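Local coordinates for protein pngf-ii (Elizabethkingia meningoseptica, PDB 4R4X) that probably removes N-linked glycans from glycoproteins and glycopeptides by hydrolysing the bond between the sugar and the asparagine side chain, as in PNGase F, at residues A[344-349]-A[360-365]; A[206-211]-A[217-222]; A[68-73]-A[177-182]; A[230-235]-A[334-339]. All coordinates share one frame; numbering follows the deposited sequence. Where two conformers were deposited one is given.

Contact 1: residues A[344-349]-A[360-365]; sequences ILIGAF and ISLELS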
loop_
_atom_site.group_PDB
_atom_site.type_symbol
_atom_site.label_atom_id
_atom_site.label_comp_id
_atom_site.label_asym_id
_atom_site.label_seq_id
_atom_site.Cartn_x
_atom_site.Cartn_y
_atom_site.Cartn_z
ATOM N N ILE A 344 -0.169 -15.631 9.466
ATOM C CA ILE A 344 1.117 -15.744 8.756
ATOM C C ILE A 344 2.254 -15.320 9.649
ATOM O O ILE A 344 2.062 -14.476 10.538
ATOM C CB ILE A 344 1.128 -14.879 7.484
ATOM C CG1 ILE A 344 1.095 -13.378 7.821
ATOM C CG2 ILE A 344 -0.030 -15.273 6.596
ATOM C CD1 ILE A 344 1.107 -12.440 6.622
ATOM N N LEU A 345 3.416 -15.928 9.441
ATOM C CA LEU A 345 4.658 -15.423 9.987
ATOM C C LEU A 345 5.235 -14.426 8.974
ATOM O O LEU A 345 5.599 -14.820 7.853
ATOM C CB LEU A 345 5.662 -16.557 10.207
ATOM C CG LEU A 345 5.287 -17.573 11.288
ATOM C CD1 LEU A 345 6.129 -18.834 11.153
ATOM C CD2 LEU A 345 5.483 -16.962 12.669
ATOM N N ILE A 346 5.340 -13.167 9.399
ATOM C CA ILE A 346 5.823 -12.062 8.560
ATOM C C ILE A 346 6.998 -11.352 9.241
ATOM O O ILE A 346 6.986 -11.107 10.458
ATOM C CB ILE A 346 4.694 -11.076 8.174
ATOM C CG1 ILE A 346 5.238 -9.882 7.358
ATOM C CG2 ILE A 346 3.964 -10.551 9.405
ATOM C CD1 ILE A 346 4.164 -9.150 6.584
ATOM N N GLY A 347 8.035 -11.067 8.457
ATOM C CA GLY A 347 9.256 -10.503 9.013
ATOM C C GLY A 347 9.920 -9.461 8.158
ATOM O O GLY A 347 9.560 -9.236 7.004
ATOM N N ALA A 348 10.892 -8.799 8.764
ATOM C CA ALA A 348 11.708 -7.850 8.043
ATOM C C ALA A 348 13.154 -8.148 8.394
ATOM O O ALA A 348 13.452 -8.530 9.523
ATOM C CB ALA A 348 11.327 -6.442 8.433
ATOM N N PHE A 349 14.025 -8.025 7.397
ATOM C CA PHE A 349 15.458 -8.260 7.528
ATOM C C PHE A 349 16.184 -7.053 6.972
ATOM O O PHE A 349 15.835 -6.566 5.900
ATOM C CB PHE A 349 15.863 -9.514 6.734
ATOM C CG PHE A 349 17.332 -9.628 6.413
ATOM C CD1 PHE A 349 18.266 -9.951 7.390
ATOM C CD2 PHE A 349 17.783 -9.476 5.105
ATOM C CE1 PHE A 349 19.612 -10.076 7.072
ATOM C CE2 PHE A 349 19.123 -9.624 4.775
ATOM C CZ PHE A 349 20.042 -9.926 5.755
ATOM N N ILE A 360 12.428 0.709 11.490
ATOM C CA ILE A 360 11.369 0.623 10.485
ATOM C C ILE A 360 9.951 0.589 11.067
ATOM O O ILE A 360 9.738 0.319 12.269
ATOM C CB ILE A 360 11.524 -0.620 9.567
ATOM C CG1 ILE A 360 11.103 -1.883 10.313
ATOM C CG2 ILE A 360 12.945 -0.731 9.055
ATOM C CD1 ILE A 360 10.911 -3.095 9.443
ATOM N N SER A 361 9.005 0.893 10.179
ATOM C CA SER A 361 7.594 0.607 10.344
ATOM C C SER A 361 7.153 -0.211 9.141
ATOM O O SER A 361 7.735 -0.087 8.069
ATOM C CB SER A 361 6.774 1.896 10.446
ATOM O OG SER A 361 7.205 2.636 11.604
ATOM N N LEU A 362 6.139 -1.041 9.333
ATOM C CA LEU A 362 5.638 -1.921 8.295
ATOM C C LEU A 362 4.157 -2.220 8.492
ATOM O O LEU A 362 3.723 -2.544 9.618
ATOM C CB LEU A 362 6.408 -3.231 8.323
ATOM C CG LEU A 362 5.979 -4.313 7.348
ATOM C CD1 LEU A 362 6.334 -3.864 5.950
ATOM C CD2 LEU A 362 6.668 -5.622 7.711
ATOM N N GLU A 363 3.395 -2.140 7.399
ATOM C CA GLU A 363 1.988 -2.523 7.389
ATOM C C GLU A 363 1.604 -3.109 6.032
ATOM O O GLU A 363 2.311 -2.924 5.030
ATOM C CB GLU A 363 1.091 -1.319 7.753
ATOM C CG GLU A 363 1.055 -0.207 6.709
ATOM C CD GLU A 363 0.289 1.034 7.147
ATOM O OE1 GLU A 363 -0.412 1.634 6.299
ATOM O OE2 GLU A 363 0.371 1.419 8.338
ATOM N N LEU A 364 0.507 -3.852 6.030
ATOM C CA LEU A 364 -0.170 -4.285 4.834
ATOM C C LEU A 364 -1.477 -3.533 4.675
ATOM O O LEU A 364 -2.090 -3.114 5.668
ATOM C CB LEU A 364 -0.481 -5.781 4.913
ATOM C CG LEU A 364 0.616 -6.781 5.254
ATOM C CD1 LEU A 364 0.067 -8.206 5.248
ATOM C CD2 LEU A 364 1.762 -6.675 4.271
ATOM N N SER A 365 -1.917 -3.341 3.441
ATOM C CA SER A 365 -3.243 -2.799 3.195
ATOM C C SER A 365 -3.969 -3.628 2.137
ATOM O O SER A 365 -3.363 -4.094 1.139
ATOM C CB SER A 365 -3.183 -1.334 2.762
ATOM O OG SER A 365 -2.493 -1.170 1.547
#
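Ala348 and Ile360 make the closest approach, CB of Ala348 lying 3.5 Å from CD1 of Ile360. The small methyl of the alanine meets the end of a longer arm: Ile360 sets CG1 between its own backbone N and carbonyl carbon (chi1 75°), and CD1 is then carried on toward the facing strand. Farther along, Ile346 and Leu364 reach for each other tip to tip, with CD1 of Ile346 4.2 Å from CD2 of Leu364. The same CD1 lies 4.5 Å from CD2 of Leu362, so one isoleucine methyl serves two leucines of strand 358-367. It is carried to them by the CG1 branch of Ile346, which is trans to the backbone N (chi1 177°). Every touching residue is buried and the meeting atoms are all carbon, so the contact rests on dispersion and the exclusion of water. Around this shell, Val190 touches Ile346, Phe191 touches Leu362, and Val234 touches both leucines. Backbone bonds tie Ile346 to Lys219 and Gly347 to Phe252, holding strand 343-350 between two partners in its own sheet, while strand 358-367 belongs to another. The strand axes stay 9.3 Å apart at closest approach and run at 146°, too far apart for backbone pairing. Two beta sheets stacked face to face through aliphatic side chains that meet between them form a beta sandwich, the architecture known from PNGase F.

Contact 2: residues A[206-211]-A[217-222]; sequences QVIQRF and ILKKVK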
loop_
_atom_site.group_PDB
_atom_site.type_symbol
_atom_site.label_atom_id
_atom_site.label_comp_id
_atom_site.label_asym_id
_atom_site.label_seq_id
_atom_site.Cartn_x
_atom_site.Cartn_y
_atom_site.Cartn_z
ATOM N N GLN A 206 7.482 -11.034 23.897
ATOM C CA GLN A 206 6.309 -11.871 23.706
ATOM C C GLN A 206 5.542 -11.631 22.399
ATOM O O GLN A 206 4.770 -12.497 21.969
ATOM C CB GLN A 206 5.376 -11.749 24.912
ATOM C CG GLN A 206 5.599 -12.806 25.988
ATOM C CD GLN A 206 4.349 -12.947 26.843
ATOM O OE1 GLN A 206 3.517 -13.833 26.622
ATOM N NE2 GLN A 206 4.168 -12.017 27.758
ATOM N N VAL A 207 5.790 -10.487 21.758
ATOM C CA VAL A 207 5.118 -10.092 20.530
ATOM C C VAL A 207 6.052 -10.220 19.313
ATOM O O VAL A 207 5.669 -10.798 18.294
ATOM C CB VAL A 207 4.585 -8.640 20.642
ATOM C CG1 VAL A 207 3.909 -8.211 19.351
ATOM C CG2 VAL A 207 3.602 -8.512 21.796
ATOM N N ILE A 208 7.275 -9.712 19.432
ATOM C CA ILE A 208 8.255 -9.758 18.342
ATOM C C ILE A 208 9.402 -10.733 18.621
ATOM O O ILE A 208 10.113 -10.600 19.621
ATOM C CB ILE A 208 8.843 -8.359 18.116
ATOM C CG1 ILE A 208 7.700 -7.390 17.803
ATOM C CG2 ILE A 208 9.880 -8.385 16.986
ATOM C CD1 ILE A 208 8.132 -5.996 17.446
ATOM N N GLN A 209 9.594 -11.690 17.724
ATOM C CA GLN A 209 10.755 -12.557 17.770
ATOM C C GLN A 209 11.896 -11.920 16.988
ATOM O O GLN A 209 11.678 -11.300 15.923
ATOM C CB GLN A 209 10.411 -13.924 17.209
ATOM C CG GLN A 209 9.246 -14.583 17.946
ATOM C CD GLN A 209 8.718 -15.805 17.218
ATOM O OE1 GLN A 209 7.567 -15.848 16.792
ATOM N NE2 GLN A 209 9.539 -16.790 17.095
ATOM N N ARG A 210 13.111 -12.086 17.493
ATOM C CA ARG A 210 14.286 -11.486 16.861
ATOM C C ARG A 210 15.349 -12.533 16.633
ATOM O O ARG A 210 15.685 -13.296 17.531
ATOM C CB ARG A 210 14.858 -10.366 17.725
ATOM C CG ARG A 210 13.835 -9.319 18.124
ATOM C CD ARG A 210 14.478 -8.065 18.731
ATOM N NE ARG A 210 13.465 -7.011 18.829
ATOM C CZ ARG A 210 12.481 -6.983 19.724
ATOM N NH1 ARG A 210 11.586 -6.005 19.684
ATOM N NH2 ARG A 210 12.366 -7.936 20.663
ATOM N N PHE A 211 15.882 -12.579 15.429
ATOM C CA PHE A 211 16.897 -13.568 15.093
ATOM C C PHE A 211 18.067 -12.840 14.436
ATOM O O PHE A 211 18.003 -11.627 14.205
ATOM C CB PHE A 211 16.331 -14.618 14.138
ATOM C CG PHE A 211 15.102 -15.326 14.649
ATOM C CD1 PHE A 211 15.215 -16.474 15.449
ATOM C CD2 PHE A 211 13.839 -14.843 14.352
ATOM C CE1 PHE A 211 14.077 -17.120 15.907
ATOM C CE2 PHE A 211 12.708 -15.478 14.809
ATOM C CZ PHE A 211 12.824 -16.611 15.599
ATOM N N ILE A 217 13.479 -9.350 12.396
ATOM C CA ILE A 217 12.340 -9.255 13.298
ATOM C C ILE A 217 11.119 -9.952 12.674
ATOM O O ILE A 217 10.845 -9.802 11.468
ATOM C CB ILE A 217 12.008 -7.795 13.697
ATOM C CG1 ILE A 217 11.701 -6.924 12.476
ATOM C CG2 ILE A 217 13.174 -7.185 14.476
ATOM C CD1 ILE A 217 11.430 -5.472 12.811
ATOM N N LEU A 218 10.358 -10.664 13.500
ATOM C CA LEU A 218 9.298 -11.550 12.999
ATOM C C LEU A 218 8.092 -11.535 13.932
ATOM O O LEU A 218 8.261 -11.495 15.138
ATOM C CB LEU A 218 9.843 -12.977 12.937
ATOM C CG LEU A 218 8.995 -13.981 12.160
ATOM C CD1 LEU A 218 9.184 -13.746 10.682
ATOM C CD2 LEU A 218 9.373 -15.429 12.457
ATOM N N LYS A 219 6.885 -11.579 13.382
ATOM C CA LYS A 219 5.706 -11.785 14.214
ATOM C C LYS A 219 4.643 -12.570 13.470
ATOM O O LYS A 219 4.741 -12.787 12.253
ATOM C CB LYS A 219 5.137 -10.464 14.732
ATOM C CG LYS A 219 4.594 -9.530 13.687
ATOM C CD LYS A 219 3.607 -8.491 14.254
ATOM C CE LYS A 219 4.129 -7.747 15.456
ATOM N NZ LYS A 219 3.184 -6.694 15.916
ATOM N N LYS A 220 3.641 -13.009 14.220
ATOM C CA LYS A 220 2.473 -13.651 13.637
ATOM C C LYS A 220 1.397 -12.590 13.470
ATOM O O LYS A 220 1.156 -11.782 14.391
ATOM C CB LYS A 220 1.946 -14.772 14.534
ATOM C CG LYS A 220 2.831 -15.993 14.634
ATOM C CD LYS A 220 2.129 -17.186 15.292
ATOM C CE LYS A 220 1.604 -16.827 16.678
ATOM N NZ LYS A 220 1.471 -18.007 17.591
ATOM N N VAL A 221 0.778 -12.547 12.296
ATOM C CA VAL A 221 -0.324 -11.630 12.054
ATOM C C VAL A 221 -1.488 -12.358 11.374
ATOM O O VAL A 221 -1.280 -13.198 10.495
ATOM C CB VAL A 221 0.087 -10.384 11.220
ATOM C CG1 VAL A 221 1.240 -9.662 11.876
ATOM C CG2 VAL A 221 0.475 -10.750 9.807
ATOM N N LYS A 222 -2.710 -12.037 11.791
ATOM C CA LYS A 222 -3.878 -12.666 11.216
ATOM C C LYS A 222 -4.385 -11.863 10.009
ATOM O O LYS A 222 -4.650 -10.690 10.109
ATOM C CB LYS A 222 -4.979 -12.851 12.271
ATOM C CG LYS A 222 -6.238 -13.513 11.705
ATOM C CD LYS A 222 -5.929 -14.779 10.895
ATOM C CE LYS A 222 -7.180 -15.583 10.548
ATOM N NZ LYS A 222 -8.009 -14.895 9.519
HETATM O O HOH W 1 3.569 -12.437 17.263
#
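Ile208 and Arg210 flank Ile217 on one side of a beta hairpin, and the arginine's guanidinium carries CG2 of Ile208 over the centre of one face, 3.9 Å above the plane. CG2 of Ile217 approaches the same group obliquely. Salt bridges to Asp205 and Glu194 and a hydrogen bond to the carbonyl of Lys203 hold its nitrogens. The other flat group, the Phe211 ring, slants against Leu218, whose CD2 comes to 4.1 Å from CE2 of Phe211. Gln209 and Leu218 form an antiparallel hydrogen-bonded pair: Gln209 N donates to Leu218 O at 2.9 Å, and Leu218 N donates to Gln209 O at 2.8 Å. Arg210 and Ile217 are the adjoining non-hydrogen-bonded pair. On the Val207 side of Gln209 the chains diverge, and a water spans the gap, donating to Val207 O and accepting from Lys220 N. Val207 and Lys219 lie side by side there, CG1 of Val207 3.8 Å from NZ of Lys219; a bend at chi3 (51°) turns the lysine's end, and NZ is bound by the carbonyl of Val190. Strand 209-211 is an outermost strand of its sheet, paired with strand 216-222, which bonds to strand 343-350 on its far edge. From helix 262-268, Leu266 touches Phe211, while Tyr263 touches Leu218 and bonds through OH to NE2 of Gln209; strand 186-196 packs against Ile208 and Ile217.

Contact 3: residues A[68-73]-A[177-182]; sequences NNEIVK and KDMIWK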
loop_
_atom_site.group_PDB
_atom_site.type_symbol
_atom_site.label_atom_id
_atom_site.label_comp_id
_atom_site.label_asym_id
_atom_site.label_seq_id
_atom_site.Cartn_x
_atom_site.Cartn_y
_atom_site.Cartn_z
ATOM N N ASN A 68 -20.799 0.900 11.600
ATOM C CA ASN A 68 -22.082 0.814 12.298
ATOM C C ASN A 68 -22.095 1.454 13.679
ATOM O O ASN A 68 -23.166 1.777 14.206
ATOM C CB ASN A 68 -22.532 -0.642 12.433
ATOM C CG ASN A 68 -22.839 -1.273 11.102
ATOM O OD1 ASN A 68 -23.988 -1.279 10.663
ATOM N ND2 ASN A 68 -21.807 -1.787 10.432
ATOM N N ASN A 69 -20.918 1.640 14.260
ATOM C CA ASN A 69 -20.809 2.153 15.606
ATOM C C ASN A 69 -20.134 3.533 15.718
ATOM O O ASN A 69 -20.375 4.247 16.690
ATOM C CB ASN A 69 -20.060 1.131 16.461
ATOM C CG ASN A 69 -20.565 -0.301 16.240
ATOM O OD1 ASN A 69 -21.745 -0.596 16.443
ATOM N ND2 ASN A 69 -19.670 -1.190 15.807
ATOM N N GLU A 70 -19.308 3.924 14.747
ATOM C CA GLU A 70 -18.386 5.051 14.955
ATOM C C GLU A 70 -18.790 6.250 14.121
ATOM O O GLU A 70 -19.015 6.117 12.929
ATOM C CB GLU A 70 -16.961 4.642 14.587
ATOM C CG GLU A 70 -15.849 5.605 14.983
ATOM C CD GLU A 70 -14.449 5.032 14.690
ATOM O OE1 GLU A 70 -14.329 3.879 14.188
ATOM O OE2 GLU A 70 -13.461 5.736 14.955
ATOM N N ILE A 71 -18.859 7.406 14.770
ATOM C CA ILE A 71 -19.048 8.688 14.093
ATOM C C ILE A 71 -17.983 9.685 14.558
ATOM O O ILE A 71 -17.771 9.853 15.763
ATOM C CB ILE A 71 -20.413 9.308 14.460
ATOM C CG1 ILE A 71 -21.574 8.384 14.048
ATOM C CG2 ILE A 71 -20.591 10.680 13.804
ATOM C CD1 ILE A 71 -22.909 8.802 14.657
ATOM N N VAL A 72 -17.367 10.366 13.598
ATOM C CA VAL A 72 -16.499 11.480 13.888
ATOM C C VAL A 72 -17.153 12.778 13.403
ATOM O O VAL A 72 -17.996 12.771 12.499
ATOM C CB VAL A 72 -15.075 11.304 13.322
ATOM C CG1 VAL A 72 -14.401 10.117 13.994
ATOM C CG2 VAL A 72 -15.040 11.128 11.814
ATOM N N LYS A 73 -16.782 13.879 14.042
ATOM C CA LYS A 73 -17.284 15.162 13.640
ATOM C C LYS A 73 -16.164 16.191 13.672
ATOM O O LYS A 73 -15.175 16.058 14.400
ATOM C CB LYS A 73 -18.488 15.593 14.515
ATOM C CG LYS A 73 -18.127 16.362 15.772
ATOM C CD LYS A 73 -19.329 16.721 16.638
ATOM C CE LYS A 73 -19.793 18.146 16.402
ATOM N NZ LYS A 73 -20.946 18.517 17.288
ATOM N N LYS A 177 -10.686 13.971 8.039
ATOM C CA LYS A 177 -10.558 13.485 6.660
ATOM C C LYS A 177 -9.760 12.195 6.610
ATOM O O LYS A 177 -10.085 11.279 5.843
ATOM C CB LYS A 177 -9.876 14.533 5.771
ATOM C CG LYS A 177 -10.670 15.819 5.577
ATOM C CD LYS A 177 -11.898 15.597 4.730
ATOM C CE LYS A 177 -12.557 16.916 4.365
ATOM N NZ LYS A 177 -13.578 16.662 3.337
ATOM N N ASP A 178 -8.705 12.145 7.415
ATOM C CA ASP A 178 -7.822 10.976 7.488
ATOM C C ASP A 178 -8.588 9.738 7.924
ATOM O O ASP A 178 -8.406 8.646 7.367
ATOM C CB ASP A 178 -6.671 11.247 8.469
ATOM C CG ASP A 178 -5.619 10.143 8.468
ATOM O OD1 ASP A 178 -4.919 9.961 7.440
ATOM O OD2 ASP A 178 -5.462 9.473 9.517
HETATM N N MSE A 179 -9.465 9.911 8.912
HETATM C CA MSE A 179 -10.248 8.783 9.427
HETATM C C MSE A 179 -11.257 8.316 8.407
HETATM O O MSE A 179 -11.477 7.102 8.257
HETATM C CB MSE A 179 -10.891 9.129 10.765
HETATM C CG MSE A 179 -9.767 9.217 11.798
HETATM SE SE MSE A 179 -10.491 9.697 13.558
HETATM C CE MSE A 179 -11.377 7.984 13.971
ATOM N N ILE A 180 -11.863 9.240 7.671
ATOM C CA ILE A 180 -12.737 8.852 6.553
ATOM C C ILE A 180 -11.939 8.011 5.536
ATOM O O ILE A 180 -12.387 6.919 5.114
ATOM C CB ILE A 180 -13.345 10.072 5.824
ATOM C CG1 ILE A 180 -14.348 10.807 6.715
ATOM C CG2 ILE A 180 -14.055 9.650 4.526
ATOM C CD1 ILE A 180 -14.825 12.116 6.131
ATOM N N TRP A 181 -10.761 8.509 5.149
ATOM C CA TRP A 181 -9.893 7.799 4.191
ATOM C C TRP A 181 -9.559 6.386 4.655
ATOM O O TRP A 181 -9.790 5.401 3.912
ATOM C CB TRP A 181 -8.625 8.600 3.899
ATOM C CG TRP A 181 -7.568 7.847 3.153
ATOM C CD1 TRP A 181 -7.694 7.221 1.940
ATOM C CD2 TRP A 181 -6.226 7.628 3.579
ATOM N NE1 TRP A 181 -6.492 6.648 1.569
ATOM C CE2 TRP A 181 -5.578 6.870 2.567
ATOM C CE3 TRP A 181 -5.497 8.014 4.700
ATOM C CZ2 TRP A 181 -4.253 6.492 2.660
ATOM C CZ3 TRP A 181 -4.191 7.634 4.808
ATOM C CH2 TRP A 181 -3.567 6.868 3.787
ATOM N N LYS A 182 -9.098 6.265 5.896
ATOM C CA LYS A 182 -8.696 4.963 6.435
ATOM C C LYS A 182 -9.868 3.987 6.590
ATOM O O LYS A 182 -9.660 2.778 6.596
ATOM C CB LYS A 182 -7.943 5.117 7.761
ATOM C CG LYS A 182 -6.509 5.557 7.547
ATOM C CD LYS A 182 -5.844 6.053 8.805
ATOM C CE LYS A 182 -4.418 6.520 8.517
ATOM N NZ LYS A 182 -3.913 7.289 9.684
#
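Apolar contact comes first: selenomethionine Met179 reaches from helix 173-182 to Val72 on strand 70-76, its CE 3.7 Å from CG1 of Val72. SE follows at 4.0 Å from the same CG1, so the last two atoms of the chain both rest on one valine methyl as the side chains cross obliquely. A bend at chi3 (72°) turns CE aside at the end of an otherwise extended arm. CE also comes close to OE2 of Glu70, a carbon-to-oxygen approach without a bond, where the two chains meet at about a right angle. The contacts described are those of one of two deposited conformers of Met179, and the short approach to OE2 is doubtful. Ionic interaction stays within the helix: NZ of Lys182 bridges to OD2 of Asp178 at 2.7 Å, through the syn lone pair of that oxygen. One turn separates the two residues, so the pair spans the helix surface. On the strand side, backbone bonds join Val72 to Ala64 and Ile71 to Asn167 and Thr169. Ile180 adds a touch on Ala64 and Pro47. The arrangement is a helix packed through a few side chains on a beta sheet: helix 173-182 lies against strands 59-65, 70-76 and 167-170, and strand 186-196 follows it in the chain.

Contact 4: residues A[230-235]-A[334-339]; sequences NTIFVE and ELRPQL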
loop_
_atom_site.group_PDB
_atom_site.type_symbol
_atom_site.label_atom_id
_atom_site.label_comp_id
_atom_site.label_asym_id
_atom_site.label_seq_id
_atom_site.Cartn_x
_atom_site.Cartn_y
_atom_site.Cartn_z
ATOM N N ASN A 230 -9.726 -8.120 -4.904
ATOM C CA ASN A 230 -9.155 -7.131 -3.982
ATOM C C ASN A 230 -7.658 -6.952 -4.269
ATOM O O ASN A 230 -6.977 -7.887 -4.724
ATOM C CB ASN A 230 -9.290 -7.608 -2.548
ATOM C CG ASN A 230 -10.694 -7.504 -1.972
ATOM O OD1 ASN A 230 -10.868 -7.867 -0.818
ATOM N ND2 ASN A 230 -11.676 -7.042 -2.725
ATOM N N THR A 231 -7.123 -5.773 -3.990
ATOM C CA THR A 231 -5.698 -5.572 -4.155
ATOM C C THR A 231 -5.023 -5.487 -2.793
ATOM O O THR A 231 -5.675 -5.187 -1.758
ATOM C CB THR A 231 -5.380 -4.338 -5.008
ATOM O OG1 THR A 231 -5.998 -3.172 -4.449
ATOM C CG2 THR A 231 -5.861 -4.532 -6.418
ATOM N N ILE A 232 -3.729 -5.784 -2.801
ATOM C CA ILE A 232 -2.936 -5.876 -1.577
ATOM C C ILE A 232 -1.584 -5.206 -1.782
ATOM O O ILE A 232 -0.894 -5.459 -2.784
ATOM C CB ILE A 232 -2.652 -7.328 -1.164
ATOM C CG1 ILE A 232 -3.886 -8.223 -1.251
ATOM C CG2 ILE A 232 -2.110 -7.349 0.252
ATOM C CD1 ILE A 232 -3.555 -9.701 -1.228
ATOM N N PHE A 233 -1.213 -4.362 -0.828
ATOM C CA PHE A 233 0.037 -3.642 -0.872
ATOM C C PHE A 233 0.745 -3.795 0.481
ATOM O O PHE A 233 0.103 -3.991 1.525
ATOM C CB PHE A 233 -0.191 -2.138 -1.110
ATOM C CG PHE A 233 -0.636 -1.781 -2.497
ATOM C CD1 PHE A 233 -1.916 -2.025 -2.907
ATOM C CD2 PHE A 233 0.242 -1.132 -3.378
ATOM C CE1 PHE A 233 -2.324 -1.679 -4.188
ATOM C CE2 PHE A 233 -0.159 -0.785 -4.668
ATOM C CZ PHE A 233 -1.446 -1.074 -5.070
ATOM N N VAL A 234 2.075 -3.707 0.443
ATOM C CA VAL A 234 2.883 -3.718 1.637
ATOM C C VAL A 234 3.684 -2.446 1.643
ATOM O O VAL A 234 4.257 -2.086 0.611
ATOM C CB VAL A 234 3.798 -4.957 1.710
ATOM C CG1 VAL A 234 4.688 -5.093 0.472
ATOM C CG2 VAL A 234 4.633 -4.924 2.975
ATOM N N GLU A 235 3.701 -1.766 2.794
ATOM C CA GLU A 235 4.415 -0.487 2.943
ATOM C C GLU A 235 5.377 -0.463 4.125
ATOM O O GLU A 235 5.000 -0.728 5.270
ATOM C CB GLU A 235 3.446 0.682 3.064
ATOM C CG GLU A 235 4.142 2.057 3.015
ATOM C CD GLU A 235 3.141 3.206 2.904
ATOM O OE1 GLU A 235 3.374 4.148 2.128
ATOM O OE2 GLU A 235 2.111 3.175 3.607
ATOM N N GLU A 334 -0.814 -10.482 -6.437
ATOM C CA GLU A 334 -0.600 -11.863 -6.878
ATOM C C GLU A 334 -0.283 -12.901 -5.762
ATOM O O GLU A 334 -0.358 -14.113 -6.005
ATOM C CB GLU A 334 0.488 -11.917 -7.997
ATOM C CG GLU A 334 1.944 -11.905 -7.538
ATOM C CD GLU A 334 2.509 -10.522 -7.216
ATOM O OE1 GLU A 334 1.732 -9.570 -7.001
ATOM O OE2 GLU A 334 3.749 -10.386 -7.170
ATOM N N LEU A 335 0.088 -12.449 -4.567
ATOM C CA LEU A 335 0.347 -13.375 -3.456
ATOM C C LEU A 335 -0.875 -13.611 -2.562
ATOM O O LEU A 335 -0.785 -14.297 -1.530
ATOM C CB LEU A 335 1.535 -12.874 -2.613
ATOM C CG LEU A 335 2.850 -12.711 -3.380
ATOM C CD1 LEU A 335 3.931 -12.090 -2.510
ATOM C CD2 LEU A 335 3.286 -14.067 -3.931
ATOM N N ARG A 336 -2.003 -13.046 -2.972
ATOM C CA ARG A 336 -3.275 -13.219 -2.284
ATOM C C ARG A 336 -3.552 -14.685 -1.851
ATOM O O ARG A 336 -3.889 -14.915 -0.707
ATOM C CB ARG A 336 -4.425 -12.667 -3.141
ATOM C CG ARG A 336 -5.784 -12.701 -2.437
ATOM C CD ARG A 336 -6.951 -12.446 -3.383
ATOM N NE ARG A 336 -7.045 -13.533 -4.354
ATOM C CZ ARG A 336 -7.514 -14.746 -4.071
ATOM N NH1 ARG A 336 -7.995 -15.044 -2.864
ATOM N NH2 ARG A 336 -7.518 -15.660 -5.020
ATOM N N PRO A 337 -3.364 -15.670 -2.752
ATOM C CA PRO A 337 -3.630 -17.067 -2.363
ATOM C C PRO A 337 -2.776 -17.581 -1.198
ATOM O O PRO A 337 -3.218 -18.458 -0.477
ATOM C CB PRO A 337 -3.331 -17.859 -3.638
ATOM C CG PRO A 337 -3.529 -16.860 -4.738
ATOM C CD PRO A 337 -2.996 -15.564 -4.171
ATOM N N GLN A 338 -1.576 -17.039 -1.019
ATOM C CA GLN A 338 -0.705 -17.431 0.068
ATOM C C GLN A 338 -1.041 -16.661 1.351
ATOM O O GLN A 338 -0.714 -17.121 2.431
ATOM C CB GLN A 338 0.762 -17.216 -0.351
ATOM C CG GLN A 338 1.834 -17.662 0.631
ATOM C CD GLN A 338 1.900 -19.172 0.819
ATOM O OE1 GLN A 338 2.049 -19.669 1.941
ATOM N NE2 GLN A 338 1.783 -19.903 -0.272
ATOM N N LEU A 339 -1.694 -15.504 1.233
ATOM C CA LEU A 339 -1.993 -14.641 2.404
ATOM C C LEU A 339 -3.396 -14.782 2.958
ATOM O O LEU A 339 -3.598 -14.656 4.164
ATOM C CB LEU A 339 -1.781 -13.178 2.034
ATOM C CG LEU A 339 -0.363 -12.752 1.648
ATOM C CD1 LEU A 339 -0.433 -11.419 0.908
ATOM C CD2 LEU A 339 0.512 -12.647 2.875
#
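Ile232 pushes its CD1 into the short helix 336-339, and almost the whole contact gathers round that methyl. It lies 3.6 Å from CB of Arg336, 3.7 Å from CA of Arg336 and 3.9 Å from CG of Arg336, so it presses on the base of the arginine and not on its charged end. The two side chains cross at about a right angle. The same methyl also meets CD1 of Leu339 at 4.2 Å, a looser apolar touch, and so rests against both ends of the helical turn, drawn together by the bond from Leu339 N to Arg336 O at 3.0 Å. The less enclosed side is that of Arg336, which is partly exposed. A bend at chi3 (65°) turns its guanidinium aside, where NH1 is bound by the carbonyl of Ile226. Asn230, also partly exposed, borders the contact with ND2 held by the carbonyl of Asp369. Ile232 is backbone-bonded to Ile332, next to strand 326-331, and its N also to OG1 of Thr333. The chemistry is therefore divided: aliphatic carbon, including the arginine's own methylenes, makes the join, while the polar groups find partners at its margin.

How the contacts relate
Contact 3 comes first along the chain, its centre about 25 to 30 Å from those of the others. Contacts 2, 4 and 1 follow in that order within the N-terminal half of the PNGase F-like region. Contact 1 is the hub. Its centre lies about 9 Å from that of contact 2, and the two share a sheet in which strands 216-222 and 343-350 are neighbours. The centre of contact 4 is about 13 Å from that of contact 1, and here the shared sheet is the one pairing strands 231-240 and 358-367. Contacts 2 and 4 do not touch. Helix 336-339 of contact 4 is followed in the chain by strand 343-350, so the chain passes from one sheet to the other around the sandwich core.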